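Local coordinates for endoglucanase (Mytilus edulis, PDB 1WC2), which hydrolyses internal beta-1,4-glucosidic linkages in cellulose and related beta-glucans, is active on soluble carboxymethylcellulose and also possesses expansin activity, at residues S18-D24 / H130-G136; F48-Q54 / F97-C103. One frame throughout, in Å; residues are numbered along the deposited sequence.

Interaction 1. Residues S18-D24 / H130-G136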
loop_
_atom_site.group_PDB
_atom_site.type_symbol
_atom_site.label_atom_id
_atom_site.label_comp_id
_atom_site.label_asym_id
_atom_site.label_seq_id
_atom_site.Cartn_x
_atom_site.Cartn_y
_atom_site.Cartn_z
ATOM N N SER A 18 3.256 -4.418 -6.906
ATOM C CA SER A 18 2.203 -5.412 -6.742
ATOM C C SER A 18 1.308 -5.026 -5.556
ATOM O O SER A 18 1.689 -4.231 -4.683
ATOM C CB SER A 18 2.802 -6.818 -6.566
ATOM O OG SER A 18 3.849 -6.866 -5.602
ATOM N N THR A 19 0.095 -5.585 -5.560
ATOM C CA THR A 19 -0.884 -5.360 -4.503
ATOM C C THR A 19 -1.573 -6.650 -4.067
ATOM O O THR A 19 -1.715 -7.600 -4.856
ATOM C CB THR A 19 -1.972 -4.340 -4.910
ATOM O OG1 THR A 19 -2.805 -4.879 -5.953
ATOM C CG2 THR A 19 -1.354 -3.029 -5.422
ATOM N N THR A 20 -1.997 -6.677 -2.801
ATOM C CA THR A 20 -2.915 -7.695 -2.288
ATOM C C THR A 20 -3.997 -7.081 -1.414
ATOM O O THR A 20 -3.685 -6.432 -0.417
ATOM C CB THR A 20 -2.180 -8.720 -1.340
ATOM O OG1 THR A 20 -0.938 -9.186 -1.886
ATOM C CG2 THR A 20 -3.055 -9.970 -1.074
ATOM N N ASN A 21 -5.252 -7.388 -1.731
ATOM C CA ASN A 21 -6.377 -6.952 -0.914
ATOM C C ASN A 21 -6.300 -7.753 0.389
ATOM O O ASN A 21 -6.088 -8.960 0.351
ATOM C CB ASN A 21 -7.703 -7.184 -1.653
ATOM C CG ASN A 21 -7.921 -6.166 -2.759
ATOM O OD1 ASN A 21 -7.536 -5.000 -2.627
ATOM N ND2 ASN A 21 -8.507 -6.606 -3.866
ATOM N N TYR A 22 -6.384 -7.071 1.529
ATOM C CA TYR A 22 -6.312 -7.703 2.851
ATOM C C TYR A 22 -7.258 -7.003 3.829
ATOM O O TYR A 22 -7.820 -5.949 3.522
ATOM C CB TYR A 22 -4.854 -7.746 3.379
ATOM C CG TYR A 22 -4.349 -6.577 4.241
ATOM C CD1 TYR A 22 -3.581 -6.814 5.386
ATOM C CD2 TYR A 22 -4.574 -5.242 3.899
ATOM C CE1 TYR A 22 -3.088 -5.766 6.165
ATOM C CE2 TYR A 22 -4.084 -4.191 4.699
ATOM C CZ TYR A 22 -3.351 -4.453 5.835
ATOM O OH TYR A 22 -2.881 -3.416 6.627
ATOM N N HIS A 23 -7.432 -7.600 5.001
ATOM C CA HIS A 23 -8.138 -6.950 6.084
ATOM C C HIS A 23 -7.378 -7.111 7.374
ATOM O O HIS A 23 -7.047 -8.234 7.764
ATOM C CB HIS A 23 -9.547 -7.519 6.274
ATOM C CG HIS A 23 -10.209 -7.007 7.512
ATOM N ND1 HIS A 23 -10.313 -5.660 7.785
ATOM C CD2 HIS A 23 -10.733 -7.650 8.581
ATOM C CE1 HIS A 23 -10.900 -5.493 8.953
ATOM N NE2 HIS A 23 -11.160 -6.683 9.459
ATOM N N ASP A 24 -7.097 -5.992 8.026
ATOM C CA ASP A 24 -6.477 -6.001 9.341
ATOM C C ASP A 24 -7.167 -4.932 10.192
ATOM O O ASP A 24 -7.229 -3.772 9.754
ATOM C CB ASP A 24 -4.974 -5.730 9.177
ATOM C CG ASP A 24 -4.206 -5.897 10.458
ATOM O OD1 ASP A 24 -4.468 -5.126 11.392
ATOM O OD2 ASP A 24 -3.314 -6.775 10.612
ATOM N N HIS A 130 5.631 -3.500 -2.695
ATOM C CA HIS A 130 4.348 -4.172 -2.548
ATOM C C HIS A 130 3.492 -3.436 -1.523
ATOM O O HIS A 130 3.998 -3.050 -0.469
ATOM C CB HIS A 130 4.519 -5.636 -2.114
ATOM C CG HIS A 130 3.240 -6.387 -2.028
ATOM N ND1 HIS A 130 2.670 -6.979 -3.136
ATOM C CD2 HIS A 130 2.384 -6.584 -0.994
ATOM C CE1 HIS A 130 1.518 -7.522 -2.778
ATOM N NE2 HIS A 130 1.323 -7.303 -1.486
ATOM N N LEU A 131 2.204 -3.256 -1.834
ATOM C CA LEU A 131 1.249 -2.689 -0.879
ATOM C C LEU A 131 0.102 -3.669 -0.636
ATOM O O LEU A 131 -0.531 -4.144 -1.583
ATOM C CB LEU A 131 0.674 -1.367 -1.388
ATOM C CG LEU A 131 1.649 -0.196 -1.565
ATOM C CD1 LEU A 131 0.861 1.033 -1.991
ATOM C CD2 LEU A 131 2.455 0.131 -0.311
ATOM N N ASP A 132 -0.156 -3.978 0.631
ATOM C CA ASP A 132 -1.390 -4.650 1.019
ATOM C C ASP A 132 -2.431 -3.540 1.182
ATOM O O ASP A 132 -2.188 -2.560 1.887
ATOM C CB ASP A 132 -1.260 -5.460 2.327
ATOM C CG ASP A 132 -0.539 -6.812 2.168
ATOM O OD1 ASP A 132 -0.263 -7.271 1.046
ATOM O OD2 ASP A 132 -0.216 -7.475 3.181
ATOM N N LEU A 133 -3.557 -3.665 0.487
ATOM C CA LEU A 133 -4.590 -2.634 0.471
ATOM C C LEU A 133 -5.768 -3.039 1.354
ATOM O O LEU A 133 -6.377 -4.086 1.145
ATOM C CB LEU A 133 -5.096 -2.409 -0.966
ATOM C CG LEU A 133 -4.027 -2.194 -2.056
ATOM C CD1 LEU A 133 -4.674 -2.025 -3.429
ATOM C CD2 LEU A 133 -3.152 -1.016 -1.716
ATOM N N GLU A 134 -6.100 -2.207 2.334
ATOM C CA GLU A 134 -7.242 -2.522 3.183
ATOM C C GLU A 134 -8.531 -2.634 2.364
ATOM O O GLU A 134 -8.874 -1.723 1.604
ATOM C CB GLU A 134 -7.386 -1.481 4.284
ATOM C CG GLU A 134 -8.589 -1.699 5.202
ATOM C CD GLU A 134 -8.607 -3.055 5.934
ATOM O OE1 GLU A 134 -7.551 -3.478 6.469
ATOM O OE2 GLU A 134 -9.673 -3.713 5.974
ATOM N N ASN A 135 -9.260 -3.739 2.561
ATOM C CA ASN A 135 -10.438 -4.083 1.750
ATOM C C ASN A 135 -11.584 -4.715 2.547
ATOM O O ASN A 135 -12.500 -5.317 1.969
ATOM C CB ASN A 135 -10.060 -4.999 0.587
ATOM C CG ASN A 135 -11.167 -5.090 -0.465
ATOM O OD1 ASN A 135 -11.666 -4.061 -0.939
ATOM N ND2 ASN A 135 -11.562 -6.311 -0.822
ATOM N N GLY A 136 -11.539 -4.550 3.861
ATOM C CA GLY A 136 -12.557 -5.155 4.712
ATOM C C GLY A 136 -13.964 -4.630 4.452
ATOM O O GLY A 136 -14.946 -5.296 4.794
#
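Two parallel strands of the double-psi beta-barrel, 18-22 and 130-134, pair here, their axes 4.5 Å apart at an angle of 27°. The parallel register from S18-H130 to Y22-E134 is fixed by backbone hydrogen bonds such as L133 N to T20 O (2.9 Å) and Y22 N to L133 O (3.0 Å).

Side chains alternate between two faces. T19, N21, L131 and L133 share one: T19, in the p rotamer, sets its CB 3.9 Å from L133 CD1 while its hydroxyl bonds to the carbonyl of P148, and L131 packs on L75. The other face carries S18, T20, Y22, H130, D132 and E134. H130 is t, which swings its ring over the paired strand; S18 OG, on a p side chain, hydrogen-bonds H130 ND1 at 2.7 Å, and H130 NE2 donates to D132 OD1 at 3.0 Å, a His-carboxylate hydrogen bond to the probable proton donor. Y22 has an off-well chi1 of 91° that places the ring face against D132 CB, which stands 3.7 Å from the centroid and 13° off the normal, a CH-pi contact.

Past the strands, D24, the nucleophile by similarity, leaves sideways, and its carboxylate runs on away from 130-136, OD1 accepting from H26 N; D24 OD2 and D132 OD2 lie 8.1 Å apart across the presumed catalytic cleft. E134 is t, then bends at chi2 (p), so both its oxygens reach the chain beyond Y22: OE1 of E134 accepts from D24 N at 3.0 Å, and OE2 of E134 from H23 ND1 at 2.7 Å.

Interaction 2. Residues F48-Q54 / F97-C103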
loop_
_atom_site.group_PDB
_atom_site.type_symbol
_atom_site.label_atom_id
_atom_site.label_comp_id
_atom_site.label_asym_id
_atom_site.label_seq_id
_atom_site.Cartn_x
_atom_site.Cartn_y
_atom_site.Cartn_z
ATOM N N PHE A 48 -8.886 4.512 2.055
ATOM C CA PHE A 48 -7.849 3.979 1.184
ATOM C C PHE A 48 -6.515 4.080 1.942
ATOM O O PHE A 48 -5.828 5.112 1.929
ATOM C CB PHE A 48 -7.813 4.726 -0.156
ATOM C CG PHE A 48 -8.966 4.391 -1.096
ATOM C CD1 PHE A 48 -9.602 5.399 -1.813
ATOM C CD2 PHE A 48 -9.367 3.069 -1.315
ATOM C CE1 PHE A 48 -10.645 5.101 -2.706
ATOM C CE2 PHE A 48 -10.406 2.779 -2.209
ATOM C CZ PHE A 48 -11.029 3.800 -2.909
ATOM N N VAL A 49 -6.203 2.993 2.651
ATOM C CA VAL A 49 -4.976 2.851 3.423
ATOM C C VAL A 49 -4.292 1.541 3.071
ATOM O O VAL A 49 -4.916 0.621 2.536
ATOM C CB VAL A 49 -5.237 2.967 4.956
ATOM C CG1 VAL A 49 -5.746 4.376 5.299
ATOM C CG2 VAL A 49 -6.193 1.879 5.465
ATOM N N ALA A 50 -3.004 1.475 3.392
ATOM C CA ALA A 50 -2.160 0.365 2.972
ATOM C C ALA A 50 -1.121 -0.008 4.015
ATOM O O ALA A 50 -0.694 0.816 4.822
ATOM C CB ALA A 50 -1.457 0.714 1.677
ATOM N N ALA A 51 -0.696 -1.264 3.955
ATOM C CA ALA A 51 0.490 -1.750 4.643
ATOM C C ALA A 51 1.612 -1.866 3.612
ATOM O O ALA A 51 1.458 -2.556 2.602
ATOM C CB ALA A 51 0.214 -3.099 5.301
ATOM N N ALA A 52 2.733 -1.185 3.846
ATOM C CA ALA A 52 3.868 -1.216 2.915
ATOM C C ALA A 52 4.865 -2.319 3.262
ATOM O O ALA A 52 5.182 -2.543 4.433
ATOM C CB ALA A 52 4.592 0.131 2.914
ATOM N N SER A 53 5.388 -2.974 2.233
ATOM C CA SER A 53 6.440 -3.957 2.389
ATOM C C SER A 53 7.590 -3.370 3.233
ATOM O O SER A 53 7.908 -2.168 3.146
ATOM C CB SER A 53 6.904 -4.451 1.007
ATOM O OG SER A 53 7.205 -3.383 0.113
ATOM N N GLN A 54 8.212 -4.229 4.051
ATOM C CA GLN A 54 9.116 -3.798 5.124
ATOM C C GLN A 54 10.158 -2.762 4.719
ATOM O O GLN A 54 10.287 -1.733 5.386
ATOM C CB GLN A 54 9.826 -5.018 5.740
ATOM C CG GLN A 54 10.951 -4.652 6.752
ATOM C CD GLN A 54 10.433 -4.045 8.064
ATOM O OE1 GLN A 54 9.910 -4.773 8.919
ATOM N NE2 GLN A 54 10.586 -2.728 8.234
ATOM N N PHE A 97 -3.487 5.896 -1.732
ATOM C CA PHE A 97 -3.525 5.166 -0.472
ATOM C C PHE A 97 -2.518 5.761 0.499
ATOM O O PHE A 97 -1.363 5.991 0.148
ATOM C CB PHE A 97 -3.207 3.680 -0.712
ATOM C CG PHE A 97 -4.193 2.996 -1.621
ATOM C CD1 PHE A 97 -4.101 3.147 -2.998
ATOM C CD2 PHE A 97 -5.223 2.221 -1.107
ATOM C CE1 PHE A 97 -5.027 2.558 -3.847
ATOM C CE2 PHE A 97 -6.150 1.617 -1.960
ATOM C CZ PHE A 97 -6.050 1.790 -3.329
ATOM N N MET A 98 -2.930 5.985 1.742
ATOM C CA MET A 98 -2.001 6.376 2.805
ATOM C C MET A 98 -1.393 5.136 3.465
ATOM O O MET A 98 -2.132 4.222 3.856
ATOM C CB MET A 98 -2.710 7.208 3.873
ATOM C CG MET A 98 -1.775 7.634 5.011
ATOM S SD MET A 98 -2.578 8.671 6.265
ATOM C CE MET A 98 -2.630 10.268 5.367
ATOM N N ILE A 99 -0.067 5.123 3.624
ATOM C CA ILE A 99 0.598 4.054 4.368
ATOM C C ILE A 99 0.307 4.246 5.865
ATOM O O ILE A 99 0.709 5.249 6.461
ATOM C CB ILE A 99 2.123 4.041 4.094
ATOM C CG1 ILE A 99 2.396 3.687 2.623
ATOM C CG2 ILE A 99 2.833 3.077 5.039
ATOM C CD1 ILE A 99 3.843 3.918 2.177
ATOM N N THR A 100 -0.407 3.286 6.454
ATOM C CA THR A 100 -0.707 3.303 7.884
ATOM C C THR A 100 -0.158 2.083 8.614
ATOM O O THR A 100 -0.306 1.990 9.832
ATOM C CB THR A 100 -2.233 3.379 8.144
ATOM O OG1 THR A 100 -2.861 2.224 7.556
ATOM C CG2 THR A 100 -2.847 4.649 7.542
ATOM N N ASN A 101 0.457 1.139 7.906
ATOM C CA ASN A 101 0.871 -0.106 8.534
ATOM C C ASN A 101 2.043 -0.712 7.763
ATOM O O ASN A 101 2.435 -0.226 6.691
ATOM C CB ASN A 101 -0.358 -1.052 8.617
ATOM C CG ASN A 101 -0.252 -2.139 9.705
ATOM O OD1 ASN A 101 0.710 -2.226 10.454
ATOM N ND2 ASN A 101 -1.294 -2.949 9.810
ATOM N N LEU A 102 2.605 -1.761 8.358
ATOM C CA LEU A 102 3.726 -2.532 7.831
ATOM C C LEU A 102 3.241 -3.889 7.304
ATOM O O LEU A 102 2.433 -4.554 7.964
ATOM C CB LEU A 102 4.718 -2.773 8.979
ATOM C CG LEU A 102 5.775 -3.861 8.777
ATOM C CD1 LEU A 102 6.743 -3.511 7.663
ATOM C CD2 LEU A 102 6.523 -4.126 10.064
ATOM N N CYS A 103 3.742 -4.299 6.134
ATOM C CA CYS A 103 3.661 -5.684 5.651
ATOM C C CYS A 103 5.019 -6.334 5.918
ATOM O O CYS A 103 5.984 -6.093 5.171
ATOM C CB CYS A 103 3.335 -5.745 4.149
ATOM S SG CYS A 103 3.333 -7.409 3.408
#
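Backbone hydrogen bonds define the parallel pairing of strand 49-53 with 97-100 and 102-103. F48 O accepts from M98 N (3.0 Å), A50 N donates to M98 O (2.9 Å), and A50 O receives T100 N (3.0 Å) plus a weak bond from N101 N (3.3 Å). The register then slips by one, from A50-I99 to A51-N101, and resumes with A52 N to N101 O (3.0 Å) and C103 N to A52 O (2.8 Å).

Apolar contacts accompany the ladder. F48 CD2 meets F97 CE2 at 3.6 Å, the rings oblique with planes at 60°; A52 CB lies 3.9 Å from I99 CD1; L102 CD1 approaches Q54 CA to 3.5 Å.

Among polar side chains, N101 OD1 accepts from L102 N at 2.9 Å and from A29 N. C103 SG forms a disulfide with C113 SG. The shared carbonyl of A50 and the one-residue slip make this a beta bulge, placed at the corner of a parallel strand pair in the double-psi barrel.

In the fold
Interactions 1 and 2 have centres about 8 Å apart and join one curled sheet. Their touching strands, 129-134 and 49-53, run antiparallel as neighbours, with probable hydrogen bonds from A51 N to D132 O (2.9 Å) and from S53 N to H130 O (3.0 Å). Along the chain the order is 18-24, 48-54, 97-103, 130-136, so interaction 2 is nested inside the loop that interaction 1 closes. Each contact is a parallel pair from distant sequence, and the antiparallel seam joins the pairs within the double-psi barrel. Interaction 1 carries the presumed catalytic pair, and interaction 2 lines its flank: the side chains of N101 and C103 lie about 4 Å from those of D24 and D132, respectively.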